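Neuraminidase (Influenza A virus, PDB 4K3Y) forms a tetrameric beta-propeller ectodomain resembling influenza sialidases, although as a neuraminidase-like N11 protein it probably does not work as a conventional sialidase. Local coordinates at residues Ile34-Met39 with Thr344-Ser349; Arg54-Ser59 with Val79-Leu84; Phe95-Trp100 with Val113-Gly118; Gly120-Leu125 with Gly140-Gln145; Trp337-Ala342 with Ser349-Ile354. All blocks are in the same frame, centred on the assembly; numbering follows the deposited sequence.

Interaction 1 (Ile34-Met39 with Thr344-Ser349); sequences IPDEQM and TKAGLS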
# COMPACT_ATOMS: atom_id res chain seq x y z
N ILE C 34 -18.80 -12.59 8.23
CA ILE C 34 -17.64 -11.71 8.09
C ILE C 34 -16.42 -12.32 8.79
O ILE C 34 -16.52 -12.74 9.95
CB ILE C 34 -17.88 -10.34 8.72
CG1 ILE C 34 -19.10 -9.67 8.09
CG2 ILE C 34 -16.63 -9.46 8.56
CD1 ILE C 34 -19.36 -8.26 8.61
N PRO C 35 -15.27 -12.36 8.09
CA PRO C 35 -13.98 -12.78 8.68
C PRO C 35 -13.59 -11.94 9.90
O PRO C 35 -13.86 -10.73 9.95
CB PRO C 35 -12.98 -12.55 7.53
CG PRO C 35 -13.79 -12.74 6.30
CD PRO C 35 -15.16 -12.16 6.63
N ASP C 36 -12.95 -12.58 10.88
CA ASP C 36 -12.67 -11.94 12.16
C ASP C 36 -11.60 -10.86 12.06
O ASP C 36 -11.50 -9.98 12.92
CB ASP C 36 -12.29 -12.99 13.21
CG ASP C 36 -13.45 -13.91 13.59
OD1 ASP C 36 -14.61 -13.44 13.59
OD2 ASP C 36 -13.20 -15.11 13.89
N GLU C 37 -10.80 -10.91 10.99
CA GLU C 37 -9.69 -9.97 10.80
C GLU C 37 -10.19 -8.62 10.35
O GLU C 37 -9.41 -7.66 10.32
CB GLU C 37 -8.68 -10.48 9.77
CG GLU C 37 -8.34 -11.94 9.89
CD GLU C 37 -9.26 -12.81 9.07
OE1 GLU C 37 -9.68 -12.36 7.98
OE2 GLU C 37 -9.58 -13.93 9.51
N GLN C 38 -11.47 -8.54 9.98
CA GLN C 38 -12.03 -7.25 9.59
C GLN C 38 -12.34 -6.39 10.81
O GLN C 38 -12.76 -6.89 11.86
CB GLN C 38 -13.28 -7.41 8.71
CG GLN C 38 -13.01 -7.91 7.30
CD GLN C 38 -14.27 -7.93 6.43
OE1 GLN C 38 -15.21 -7.16 6.65
NE2 GLN C 38 -14.28 -8.80 5.44
N MET C 39 -12.08 -5.09 10.67
CA MET C 39 -12.60 -4.10 11.59
C MET C 39 -14.15 -4.18 11.59
O MET C 39 -14.78 -4.32 10.53
CB MET C 39 -12.16 -2.70 11.13
CG MET C 39 -12.75 -1.55 11.92
SD MET C 39 -11.91 -1.34 13.49
CE MET C 39 -10.60 -0.22 13.01
N THR C 344 -19.95 -12.01 12.61
CA THR C 344 -18.56 -12.41 12.35
C THR C 344 -18.42 -13.90 12.55
O THR C 344 -19.32 -14.54 13.09
CB THR C 344 -17.53 -11.67 13.22
OG1 THR C 344 -17.67 -12.05 14.60
CG2 THR C 344 -17.68 -10.16 13.05
N LYS C 345 -17.30 -14.46 12.12
CA LYS C 345 -17.09 -15.90 12.23
C LYS C 345 -17.13 -16.33 13.70
O LYS C 345 -17.64 -17.40 14.04
CB LYS C 345 -15.78 -16.33 11.56
CG LYS C 345 -15.71 -17.82 11.32
CD LYS C 345 -14.27 -18.30 11.22
CE LYS C 345 -14.12 -19.62 11.97
NZ LYS C 345 -12.95 -20.41 11.49
N ALA C 346 -16.61 -15.45 14.56
CA ALA C 346 -16.60 -15.66 16.01
C ALA C 346 -18.00 -15.60 16.62
O ALA C 346 -18.23 -16.16 17.69
CB ALA C 346 -15.73 -14.63 16.67
N GLY C 347 -18.91 -14.91 15.95
CA GLY C 347 -20.27 -14.77 16.44
C GLY C 347 -20.66 -13.35 16.82
O GLY C 347 -21.82 -13.10 17.11
N LEU C 348 -19.70 -12.42 16.81
CA LEU C 348 -20.04 -11.02 17.05
C LEU C 348 -20.97 -10.49 15.96
O LEU C 348 -20.81 -10.84 14.77
CB LEU C 348 -18.79 -10.14 17.11
CG LEU C 348 -18.25 -9.90 18.51
CD1 LEU C 348 -17.54 -11.14 19.04
CD2 LEU C 348 -17.30 -8.73 18.53
N SER C 349 -21.96 -9.70 16.34
CA SER C 349 -22.81 -9.07 15.33
C SER C 349 -22.11 -7.82 14.82
O SER C 349 -21.34 -7.18 15.54
CB SER C 349 -24.23 -8.77 15.87
OG SER C 349 -24.24 -7.58 16.62
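The carbonyl oxygen of I34 is approached twice from the T344 turn. K345 N donates a hydrogen bond to I34 O at 2.9 Å, and T344 CA brings a C-H...O contact to the same I34 O at 3.2 Å. The bond from K345 has an angle of 132° at its hydrogen. I34 and T344 form a single beta bridge here; no ladder follows, because both chains turn at once. P35 to Q38 is a type I turn, and so is T344 to G347.

D36 makes the second link. Its CG stands anti to its own carbonyl carbon (chi1 -68°), and the carboxylate reaches the start of the T344-G347 turn. D36 OD1 receives A346 N at 3.0 Å through its syn lone pair, the side of OD2, while K345 N lies 3.2 Å from D36 OD1. The methyl of A346 touches the same acid, CB to D36 OD1 at 3.5 Å. K345 meets D36 with its CB and crosses it at about a right angle before its chain carries the amine away.

In the propeller, 344-349 is the tip of the hairpin between strands 335-343 and 349-359. The loop holding 34-39 leads from strand 20-26 into strand 40-48. P35 also packs on Y62 of a second subunit.

With the A346 N-H pointing at the acid, the charge of D36 is probably eased by that dipole, K345 N lying nearby and the K345 amine adding only a distant positive charge: the two turns are held by polar bonds rather than by an apolar core.

Interaction 2 (Arg54-Ser59 with Val79-Leu84); sequences RRFFVS and VYSVKL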
# COMPACT_ATOMS: atom_id res chain seq x y z
N ARG C 54 -15.13 5.55 -2.12
CA ARG C 54 -14.68 5.09 -0.80
C ARG C 54 -15.84 4.75 0.13
O ARG C 54 -16.92 5.36 0.08
CB ARG C 54 -13.73 6.08 -0.10
CG ARG C 54 -12.40 6.27 -0.82
CD ARG C 54 -11.41 7.11 -0.02
NE ARG C 54 -10.81 6.40 1.12
CZ ARG C 54 -9.94 5.38 1.03
NH1 ARG C 54 -9.58 4.91 -0.17
NH2 ARG C 54 -9.45 4.81 2.13
N ARG C 55 -15.59 3.74 0.95
CA ARG C 55 -16.51 3.27 1.97
C ARG C 55 -16.11 3.91 3.30
O ARG C 55 -15.12 3.50 3.93
CB ARG C 55 -16.39 1.74 2.12
CG ARG C 55 -17.64 1.08 2.64
CD ARG C 55 -17.42 0.25 3.88
NE ARG C 55 -17.30 -1.17 3.57
CZ ARG C 55 -17.58 -2.17 4.42
NH1 ARG C 55 -18.03 -1.92 5.64
NH2 ARG C 55 -17.43 -3.43 4.03
N PHE C 56 -16.86 4.92 3.72
CA PHE C 56 -16.63 5.52 5.01
C PHE C 56 -17.43 4.81 6.10
O PHE C 56 -18.52 4.29 5.84
CB PHE C 56 -16.99 6.98 4.95
CG PHE C 56 -16.03 7.77 4.15
CD1 PHE C 56 -16.10 7.77 2.76
CD2 PHE C 56 -15.01 8.48 4.77
CE1 PHE C 56 -15.19 8.48 2.02
CE2 PHE C 56 -14.10 9.19 4.04
CZ PHE C 56 -14.19 9.19 2.66
N PHE C 57 -16.87 4.80 7.30
CA PHE C 57 -17.54 4.18 8.44
C PHE C 57 -16.92 4.57 9.78
O PHE C 57 -15.84 5.20 9.84
CB PHE C 57 -17.53 2.66 8.31
CG PHE C 57 -16.16 2.06 8.28
CD1 PHE C 57 -15.50 1.72 9.47
CD2 PHE C 57 -15.51 1.83 7.07
CE1 PHE C 57 -14.23 1.16 9.44
CE2 PHE C 57 -14.23 1.27 7.04
CZ PHE C 57 -13.60 0.94 8.23
N VAL C 58 -17.62 4.20 10.85
CA VAL C 58 -17.12 4.36 12.21
C VAL C 58 -16.82 2.97 12.75
O VAL C 58 -17.57 2.03 12.50
CB VAL C 58 -18.14 5.12 13.08
CG1 VAL C 58 -17.65 5.21 14.53
CG2 VAL C 58 -18.39 6.52 12.50
N SER C 59 -15.72 2.82 13.48
CA SER C 59 -15.27 1.48 13.89
C SER C 59 -15.86 1.06 15.23
O SER C 59 -16.32 1.91 16.01
CB SER C 59 -13.78 1.47 14.06
OG SER C 59 -13.45 2.34 15.12
N VAL C 79 -13.29 7.45 12.90
CA VAL C 79 -13.77 7.39 11.52
C VAL C 79 -12.71 6.86 10.56
O VAL C 79 -11.55 7.27 10.60
CB VAL C 79 -14.28 8.75 11.00
CG1 VAL C 79 -14.98 8.57 9.65
CG2 VAL C 79 -15.24 9.40 12.01
N TYR C 80 -13.11 5.93 9.71
CA TYR C 80 -12.19 5.32 8.76
C TYR C 80 -12.81 5.32 7.38
O TYR C 80 -14.01 5.56 7.22
CB TYR C 80 -11.86 3.88 9.16
CG TYR C 80 -11.09 3.78 10.45
CD1 TYR C 80 -11.74 3.75 11.68
CD2 TYR C 80 -9.69 3.72 10.44
CE1 TYR C 80 -11.03 3.66 12.87
CE2 TYR C 80 -8.97 3.63 11.63
CZ TYR C 80 -9.64 3.60 12.84
OH TYR C 80 -8.93 3.50 14.01
N SER C 81 -11.98 5.04 6.37
CA SER C 81 -12.47 4.77 5.03
C SER C 81 -11.62 3.66 4.45
O SER C 81 -10.50 3.44 4.92
CB SER C 81 -12.42 6.03 4.15
OG SER C 81 -11.09 6.42 3.89
N VAL C 82 -12.17 2.94 3.47
CA VAL C 82 -11.39 2.07 2.59
C VAL C 82 -11.84 2.33 1.17
O VAL C 82 -12.86 2.97 0.94
CB VAL C 82 -11.57 0.57 2.90
CG1 VAL C 82 -11.07 0.24 4.31
CG2 VAL C 82 -13.04 0.17 2.73
N LYS C 83 -11.06 1.87 0.20
CA LYS C 83 -11.51 1.97 -1.17
C LYS C 83 -12.64 0.97 -1.28
O LYS C 83 -12.48 -0.18 -0.86
CB LYS C 83 -10.38 1.60 -2.12
CG LYS C 83 -10.67 1.84 -3.58
CD LYS C 83 -9.70 1.01 -4.39
CE LYS C 83 -9.61 1.46 -5.83
NZ LYS C 83 -8.57 0.64 -6.53
N LEU C 84 -13.80 1.40 -1.79
CA LEU C 84 -14.92 0.48 -1.99
C LEU C 84 -14.49 -0.70 -2.86
O LEU C 84 -14.05 -0.51 -4.00
CB LEU C 84 -16.12 1.17 -2.64
CG LEU C 84 -17.29 0.23 -2.94
CD1 LEU C 84 -18.00 -0.23 -1.67
CD2 LEU C 84 -18.29 0.91 -3.89
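Strands 54-59 and 79-83 run antiparallel, 4.5 Å apart at their closest and 160° between directions, as neighbouring strands in the middle of one four-stranded propeller blade. R55 with V82 and F57 with Y80 are the hydrogen-bonded pairs, each closed by two N-H...O bonds. Y80 N to F57 O is the straightest of them, 2.8 Å at 175°. R54, F56 and V58 fall in the non-hydrogen-bonded pairs.

On the face carrying F57 and Y80, chi1 of F57 (61°) sets CG between the backbone N and the carbonyl carbon, and from there the ring lies beside the partner strand. Y80 CB sits over that ring, 4.0 Å from its centroid, while V82 CG1 touches its edge. R55 CB packs on V82 CG2 on this side too, and its guanidinium goes on to N44 of strand 40-48.

The other face carries F56, whose ring has S81 CB over it, 3.7 Å from the centroid. Separately, S59 OG comes up to the edge of the Y80 ring. S81 OG is also hydrogen-bonded to E96 OE2, and R54 forms a salt bridge with E52. R54 holds S81 side-on with two nitrogens: NE lies 2.8 Å and NH2 2.9 Å from S81 OG, which sits in the guanidinium plane.

Interaction 3 (Phe95-Trp100 with Val113-Gly118); sequences FEAVGW and VLSVAG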
# COMPACT_ATOMS: atom_id res chain seq x y z
N PHE C 95 -7.26 6.10 8.35
CA PHE C 95 -7.84 6.83 9.48
C PHE C 95 -8.27 8.24 9.01
O PHE C 95 -7.59 8.87 8.20
CB PHE C 95 -6.83 6.91 10.63
CG PHE C 95 -7.21 7.89 11.70
CD1 PHE C 95 -8.16 7.56 12.66
CD2 PHE C 95 -6.59 9.12 11.76
CE1 PHE C 95 -8.50 8.46 13.65
CE2 PHE C 95 -6.93 10.02 12.75
CZ PHE C 95 -7.89 9.69 13.69
N GLU C 96 -9.39 8.72 9.52
CA GLU C 96 -10.00 9.92 8.94
C GLU C 96 -10.24 11.05 9.94
O GLU C 96 -9.96 12.23 9.64
CB GLU C 96 -11.29 9.54 8.21
CG GLU C 96 -11.05 8.74 6.93
CD GLU C 96 -10.68 9.62 5.73
OE1 GLU C 96 -10.46 10.85 5.93
OE2 GLU C 96 -10.61 9.07 4.59
N ALA C 97 -10.75 10.71 11.11
CA ALA C 97 -11.14 11.71 12.10
C ALA C 97 -11.51 11.04 13.41
O ALA C 97 -11.56 9.82 13.50
CB ALA C 97 -12.33 12.55 11.58
N VAL C 98 -11.77 11.86 14.42
CA VAL C 98 -12.33 11.37 15.67
C VAL C 98 -13.81 11.67 15.65
O VAL C 98 -14.22 12.80 15.35
CB VAL C 98 -11.70 12.08 16.87
CG1 VAL C 98 -11.94 11.29 18.15
CG2 VAL C 98 -10.21 12.27 16.63
N GLY C 99 -14.63 10.66 15.95
CA GLY C 99 -16.06 10.86 16.01
C GLY C 99 -16.86 9.59 16.01
O GLY C 99 -16.29 8.50 15.85
N TRP C 100 -18.17 9.72 16.18
CA TRP C 100 -19.10 8.59 16.10
C TRP C 100 -20.03 8.76 14.91
O TRP C 100 -20.79 7.86 14.58
CB TRP C 100 -19.95 8.45 17.37
CG TRP C 100 -19.65 9.43 18.46
CD1 TRP C 100 -19.95 10.76 18.49
CD2 TRP C 100 -19.00 9.13 19.71
NE1 TRP C 100 -19.52 11.31 19.67
CE2 TRP C 100 -18.94 10.33 20.44
CE3 TRP C 100 -18.47 7.96 20.28
CZ2 TRP C 100 -18.36 10.40 21.71
CZ3 TRP C 100 -17.90 8.03 21.54
CH2 TRP C 100 -17.85 9.24 22.24
N VAL C 113 -14.36 15.96 5.35
CA VAL C 113 -14.98 15.04 6.29
C VAL C 113 -15.60 15.79 7.47
O VAL C 113 -14.89 16.43 8.26
CB VAL C 113 -13.95 14.03 6.82
CG1 VAL C 113 -14.57 13.16 7.91
CG2 VAL C 113 -13.41 13.18 5.68
N LEU C 114 -16.92 15.73 7.59
CA LEU C 114 -17.59 16.27 8.77
C LEU C 114 -17.77 15.18 9.80
O LEU C 114 -18.41 14.17 9.53
CB LEU C 114 -18.93 16.90 8.42
CG LEU C 114 -18.78 18.07 7.46
CD1 LEU C 114 -18.97 17.58 6.02
CD2 LEU C 114 -19.75 19.19 7.80
N SER C 115 -17.20 15.39 10.98
CA SER C 115 -17.22 14.39 12.04
C SER C 115 -17.71 14.97 13.37
O SER C 115 -17.18 15.97 13.85
CB SER C 115 -15.83 13.76 12.19
OG SER C 115 -15.85 12.69 13.13
N VAL C 116 -18.74 14.34 13.94
CA VAL C 116 -19.26 14.70 15.26
C VAL C 116 -18.46 14.03 16.37
O VAL C 116 -18.27 12.81 16.36
CB VAL C 116 -20.75 14.28 15.43
CG1 VAL C 116 -21.25 14.60 16.85
CG2 VAL C 116 -21.62 14.95 14.39
N ALA C 117 -18.02 14.81 17.35
CA ALA C 117 -17.19 14.30 18.43
C ALA C 117 -17.56 15.00 19.73
O ALA C 117 -18.44 15.86 19.74
CB ALA C 117 -15.71 14.51 18.11
N GLY C 118 -16.88 14.62 20.82
CA GLY C 118 -17.09 15.25 22.12
C GLY C 118 -18.52 15.19 22.61
O GLY C 118 -19.11 14.11 22.70
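S115 has its OG anti to the backbone N (chi1 -174°), and this carries the hydroxyl across to V98, where it donates to V98 O at 2.8 Å. The donor stands above the carbonyl plane, 54° out of it. On the E96 side chain the bend at chi2 sets CD to one side, and E96 OE1 meets V113 CG2 at 3.8 Å with the two side chains at about a right angle. The other oxygen, E96 OE2, is hydrogen-bonded to S81 OG.

Strand 95-98 is an edge strand of one propeller blade, and the chain leaves it through G99 and W100 for the next blade, in which 113-117 is the second strand. This is therefore blade-to-blade packing: the two strands do not pair, and they pass at 42° with axes 7.1 Å apart. E96 and A97 both face V79 in a classic beta bulge. A97 CB lies 3.8 Å from S115 CB.

Beyond the strand, W100 N makes one backbone bond to the neighbouring blade, to V116 O at 3.1 Å. Just before it comes G99, where a CB would point toward the other strand and run into S115 OG and V116 O. F95 and V98 pack on T24 and P23 of a third subunit. Out at the exposed end, G118 O lies at the edge of the W100 indole, in its plane, 3.9 Å from W100 CZ2.

Interaction 4 (Gly120-Leu125 with Gly140-Gln145); sequences GFVSIL and GPLRTQ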
# COMPACT_ATOMS: atom_id res chain seq x y z
N GLY C 120 -20.87 16.69 21.01
CA GLY C 120 -21.65 16.91 19.80
C GLY C 120 -21.36 18.19 19.04
O GLY C 120 -22.27 18.82 18.50
N PHE C 121 -20.09 18.60 18.98
CA PHE C 121 -19.69 19.63 18.03
C PHE C 121 -19.22 18.94 16.75
O PHE C 121 -18.86 17.76 16.75
CB PHE C 121 -18.57 20.51 18.59
CG PHE C 121 -17.33 19.73 18.95
CD1 PHE C 121 -17.20 19.16 20.21
CD2 PHE C 121 -16.30 19.56 18.03
CE1 PHE C 121 -16.07 18.44 20.55
CE2 PHE C 121 -15.17 18.84 18.36
CZ PHE C 121 -15.05 18.28 19.62
N VAL C 122 -19.22 19.67 15.64
CA VAL C 122 -18.75 19.09 14.40
C VAL C 122 -17.40 19.66 14.01
O VAL C 122 -17.25 20.87 13.85
CB VAL C 122 -19.75 19.30 13.27
CG1 VAL C 122 -19.11 18.94 11.93
CG2 VAL C 122 -21.00 18.46 13.53
N SER C 123 -16.40 18.79 13.86
CA SER C 123 -15.12 19.22 13.33
C SER C 123 -15.12 18.98 11.83
O SER C 123 -15.67 17.99 11.35
CB SER C 123 -13.96 18.49 14.03
OG SER C 123 -14.08 17.08 13.97
N ILE C 124 -14.54 19.91 11.08
CA ILE C 124 -14.41 19.73 9.63
C ILE C 124 -12.96 19.49 9.23
O ILE C 124 -12.06 20.28 9.55
CB ILE C 124 -15.00 20.92 8.84
CG1 ILE C 124 -16.42 21.22 9.33
CG2 ILE C 124 -14.95 20.64 7.34
CD1 ILE C 124 -17.12 22.33 8.58
N LEU C 125 -12.71 18.37 8.54
CA LEU C 125 -11.37 18.07 8.06
C LEU C 125 -11.29 18.12 6.53
O LEU C 125 -12.12 17.54 5.83
CB LEU C 125 -10.86 16.73 8.60
CG LEU C 125 -10.76 16.61 10.12
CD1 LEU C 125 -12.07 16.07 10.70
CD2 LEU C 125 -9.59 15.74 10.53
N GLY C 140 -28.19 20.47 21.07
CA GLY C 140 -27.36 19.35 20.68
C GLY C 140 -28.00 18.02 21.04
O GLY C 140 -29.06 17.98 21.67
N PRO C 141 -27.34 16.91 20.66
CA PRO C 141 -26.05 16.96 19.99
C PRO C 141 -26.23 17.16 18.48
O PRO C 141 -27.27 16.78 17.92
CB PRO C 141 -25.48 15.56 20.28
CG PRO C 141 -26.71 14.68 20.21
CD PRO C 141 -27.87 15.53 20.73
N LEU C 142 -25.24 17.78 17.84
CA LEU C 142 -25.24 17.95 16.39
C LEU C 142 -25.24 16.59 15.68
O LEU C 142 -24.69 15.60 16.20
CB LEU C 142 -24.04 18.79 15.94
CG LEU C 142 -24.28 20.26 15.57
CD1 LEU C 142 -25.51 20.85 16.26
CD2 LEU C 142 -23.06 21.09 15.87
N ARG C 143 -25.85 16.54 14.50
CA ARG C 143 -25.94 15.30 13.73
C ARG C 143 -25.66 15.51 12.25
O ARG C 143 -26.37 16.27 11.57
CB ARG C 143 -27.35 14.71 13.84
CG ARG C 143 -27.72 14.09 15.18
CD ARG C 143 -29.22 14.23 15.40
NE ARG C 143 -29.48 15.33 16.32
CZ ARG C 143 -30.55 16.11 16.30
NH1 ARG C 143 -31.51 15.93 15.40
NH2 ARG C 143 -30.67 17.08 17.19
N THR C 144 -24.64 14.82 11.72
CA THR C 144 -24.40 14.82 10.27
C THR C 144 -25.43 13.97 9.52
O THR C 144 -26.25 13.28 10.13
CB THR C 144 -23.01 14.29 9.92
OG1 THR C 144 -23.01 12.86 9.97
CG2 THR C 144 -21.98 14.85 10.89
N GLN C 145 -25.38 14.00 8.19
CA GLN C 145 -26.39 13.30 7.41
C GLN C 145 -26.07 11.82 7.25
O GLN C 145 -26.87 11.07 6.66
CB GLN C 145 -26.58 13.95 6.05
CG GLN C 145 -25.28 14.39 5.41
CD GLN C 145 -25.49 15.11 4.10
OE1 GLN C 145 -24.70 15.98 3.71
NE2 GLN C 145 -26.54 14.73 3.38
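P141, joined to G140 by a cis peptide bond, is the first residue of 140-145 to meet G120: P141 CB lies 4.1 Å from G120 CA. The proline ring stays on the exposed side, beside a glycine that offers nothing but backbone.

L142 makes the polar link and most of the packing. Its N donates to G120 O at 3.2 Å, in the carbonyl plane and on a lone pair, with 150° at the hydrogen. L142 CB also lies near G120 O. Farther on, L142 CB and CD2 meet V122 CG2, the CB at 3.9 Å from that V122 methyl, and the two side chains cross at about a right angle. V122 presents this methyl because its CG1 is anti to the backbone N (chi1 168°), leaving CG2 beside that N.

R143 turns the other way and fastens the loop to itself: its NE donates to P141 O at 3.1 Å, while NH1 forms a salt bridge with E195. The hydroxyl of T144, the next residue along, is hydrogen-bonded to S101 OG and to A146 N.

G120 and F121 both face A117, a G1 beta bulge at the mouth of the turn that joins strands 111-117 and 121-126. The loop 140-145 runs between two propeller blades, its L142 wedged between V122 of one and I160 and D162 of strand 155-162 in the next, with T144 resting on V116.

Interaction 5 (Trp337-Ala342 with Ser349-Ile354); sequences WIEIAA and SSNDLI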
# COMPACT_ATOMS: atom_id res chain seq x y z
N TRP C 337 -26.30 2.46 -1.58
CA TRP C 337 -25.74 1.47 -0.67
C TRP C 337 -26.80 1.07 0.35
O TRP C 337 -27.61 1.90 0.77
CB TRP C 337 -24.50 2.02 0.05
CG TRP C 337 -24.74 3.34 0.76
CD1 TRP C 337 -24.43 4.57 0.30
CD2 TRP C 337 -25.34 3.53 2.06
NE1 TRP C 337 -24.79 5.53 1.22
CE2 TRP C 337 -25.35 4.92 2.30
CE3 TRP C 337 -25.87 2.67 3.03
CZ2 TRP C 337 -25.88 5.48 3.48
CZ3 TRP C 337 -26.40 3.22 4.20
CH2 TRP C 337 -26.39 4.62 4.41
N ILE C 338 -26.78 -0.20 0.74
CA ILE C 338 -27.64 -0.74 1.77
C ILE C 338 -26.81 -1.34 2.90
O ILE C 338 -26.10 -2.32 2.68
CB ILE C 338 -28.49 -1.89 1.21
CG1 ILE C 338 -29.24 -1.47 -0.06
CG2 ILE C 338 -29.43 -2.43 2.29
CD1 ILE C 338 -30.11 -2.60 -0.63
N GLU C 339 -26.92 -0.79 4.10
CA GLU C 339 -26.32 -1.42 5.29
C GLU C 339 -27.14 -2.64 5.79
O GLU C 339 -28.37 -2.60 5.90
CB GLU C 339 -26.07 -0.40 6.41
CG GLU C 339 -25.09 -0.86 7.50
CD GLU C 339 -24.67 0.27 8.45
OE1 GLU C 339 -25.53 1.09 8.87
OE2 GLU C 339 -23.46 0.33 8.79
N ILE C 340 -26.41 -3.71 6.08
CA ILE C 340 -26.92 -5.05 6.36
C ILE C 340 -26.51 -5.46 7.79
O ILE C 340 -25.36 -5.27 8.18
CB ILE C 340 -26.24 -6.04 5.36
CG1 ILE C 340 -26.75 -5.80 3.95
CG2 ILE C 340 -26.38 -7.49 5.75
CD1 ILE C 340 -28.20 -5.44 3.93
N ALA C 341 -27.42 -6.02 8.57
CA ALA C 341 -27.00 -6.63 9.84
C ALA C 341 -26.33 -7.96 9.51
O ALA C 341 -26.89 -8.77 8.77
CB ALA C 341 -28.18 -6.84 10.74
N ALA C 342 -25.13 -8.18 10.05
CA ALA C 342 -24.38 -9.42 9.79
C ALA C 342 -23.66 -9.95 11.04
O ALA C 342 -23.75 -9.37 12.13
CB ALA C 342 -23.39 -9.21 8.65
N SER C 349 -21.96 -9.70 16.34
CA SER C 349 -22.81 -9.07 15.33
C SER C 349 -22.11 -7.82 14.82
O SER C 349 -21.34 -7.18 15.54
CB SER C 349 -24.23 -8.77 15.87
OG SER C 349 -24.24 -7.58 16.62
N SER C 350 -22.37 -7.48 13.56
CA SER C 350 -21.74 -6.33 12.91
C SER C 350 -22.51 -5.95 11.63
O SER C 350 -23.54 -6.54 11.31
CB SER C 350 -20.27 -6.64 12.57
OG SER C 350 -19.60 -5.51 12.03
N ASN C 351 -22.00 -4.98 10.90
CA ASN C 351 -22.59 -4.61 9.62
C ASN C 351 -21.64 -4.85 8.46
O ASN C 351 -20.42 -4.79 8.63
CB ASN C 351 -22.91 -3.12 9.63
CG ASN C 351 -23.69 -2.70 10.86
OD1 ASN C 351 -24.91 -2.61 10.83
ND2 ASN C 351 -22.98 -2.45 11.96
N ASP C 352 -22.21 -5.12 7.28
CA ASP C 352 -21.62 -4.54 6.07
C ASP C 352 -22.58 -4.08 4.99
O ASP C 352 -23.68 -3.62 5.28
CB ASP C 352 -20.49 -5.38 5.45
CG ASP C 352 -20.90 -6.77 5.18
OD1 ASP C 352 -22.07 -7.09 5.46
OD2 ASP C 352 -20.06 -7.54 4.70
N LEU C 353 -22.13 -4.21 3.75
CA LEU C 353 -22.58 -3.34 2.69
C LEU C 353 -22.85 -4.08 1.41
O LEU C 353 -22.06 -4.96 1.00
CB LEU C 353 -21.47 -2.33 2.44
CG LEU C 353 -21.75 -0.85 2.64
CD1 LEU C 353 -21.05 -0.11 1.52
CD2 LEU C 353 -23.23 -0.61 2.62
N ILE C 354 -23.97 -3.74 0.78
CA ILE C 354 -24.24 -4.09 -0.61
C ILE C 354 -24.45 -2.77 -1.32
O ILE C 354 -25.02 -1.83 -0.72
CB ILE C 354 -25.52 -4.89 -0.76
CG1 ILE C 354 -25.64 -5.88 0.37
CG2 ILE C 354 -25.57 -5.63 -2.11
CD1 ILE C 354 -26.36 -7.08 -0.06
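The carboxylate of E339 and the amide of N351 cross obliquely, their planes 37° apart, on the two arms of a beta hairpin. The hairpin, strands 337-342 and 349-354, is the middle pair of a four-stranded propeller blade. The two groups touch without bonding: E339 OE2 is 3.6 Å from N351 CB, and N351 OD1 is 3.7 Å from E339 CD. Each polar end turns to the next blade, E339 OE2 to N44 and N351 ND2 to T41 O, while E339 OE1 forms a salt bridge with R318. The indole of W337 has E339 N at its edge, in plane.

Strand 20-26, from the start of the chain, lies beyond 349-359 and closes the ring of blades. The arms run antiparallel at 148°, and the bonded pairs are I338 with I354, I340 with D352 and A342 with S350. In the first, I338 N donates to I354 O at 2.8 Å and 173°. The D352 N to I340 O bond is weak, 3.3 Å.

L353 CD2 packs on W337 CB at 3.9 Å. On the other face D352 OD1 lies 4.1 Å from A342 CB, and D352 OD2 is bonded to G29 N. The I340-I354 pair there is aliphatic, I340 CG1 against I354 CG1 at 3.7 Å.

How the interactions relate
Interactions 2 to 5 are all buried. Interactions 2 and 5 are strand pairs inside blades, held by ladders of backbone bonds; interaction 3 sets blade against blade and interaction 4 a strand against a connecting loop, with one or two bonds each. Those two meet through strands 111-117 and 121-126, which share a sheet, while interaction 3 meets interaction 2 through neighbouring strands 78-83 and 94-98. Interaction 1, its centre about 25 Å from the chain centre, is the only one of the five that is just partly buried, and is mainly polar. It shares S349 with interaction 5, and I34 CD1 packs on N351 O there; M39 reaches interaction 2, its SD 3.4 Å from S59 CB.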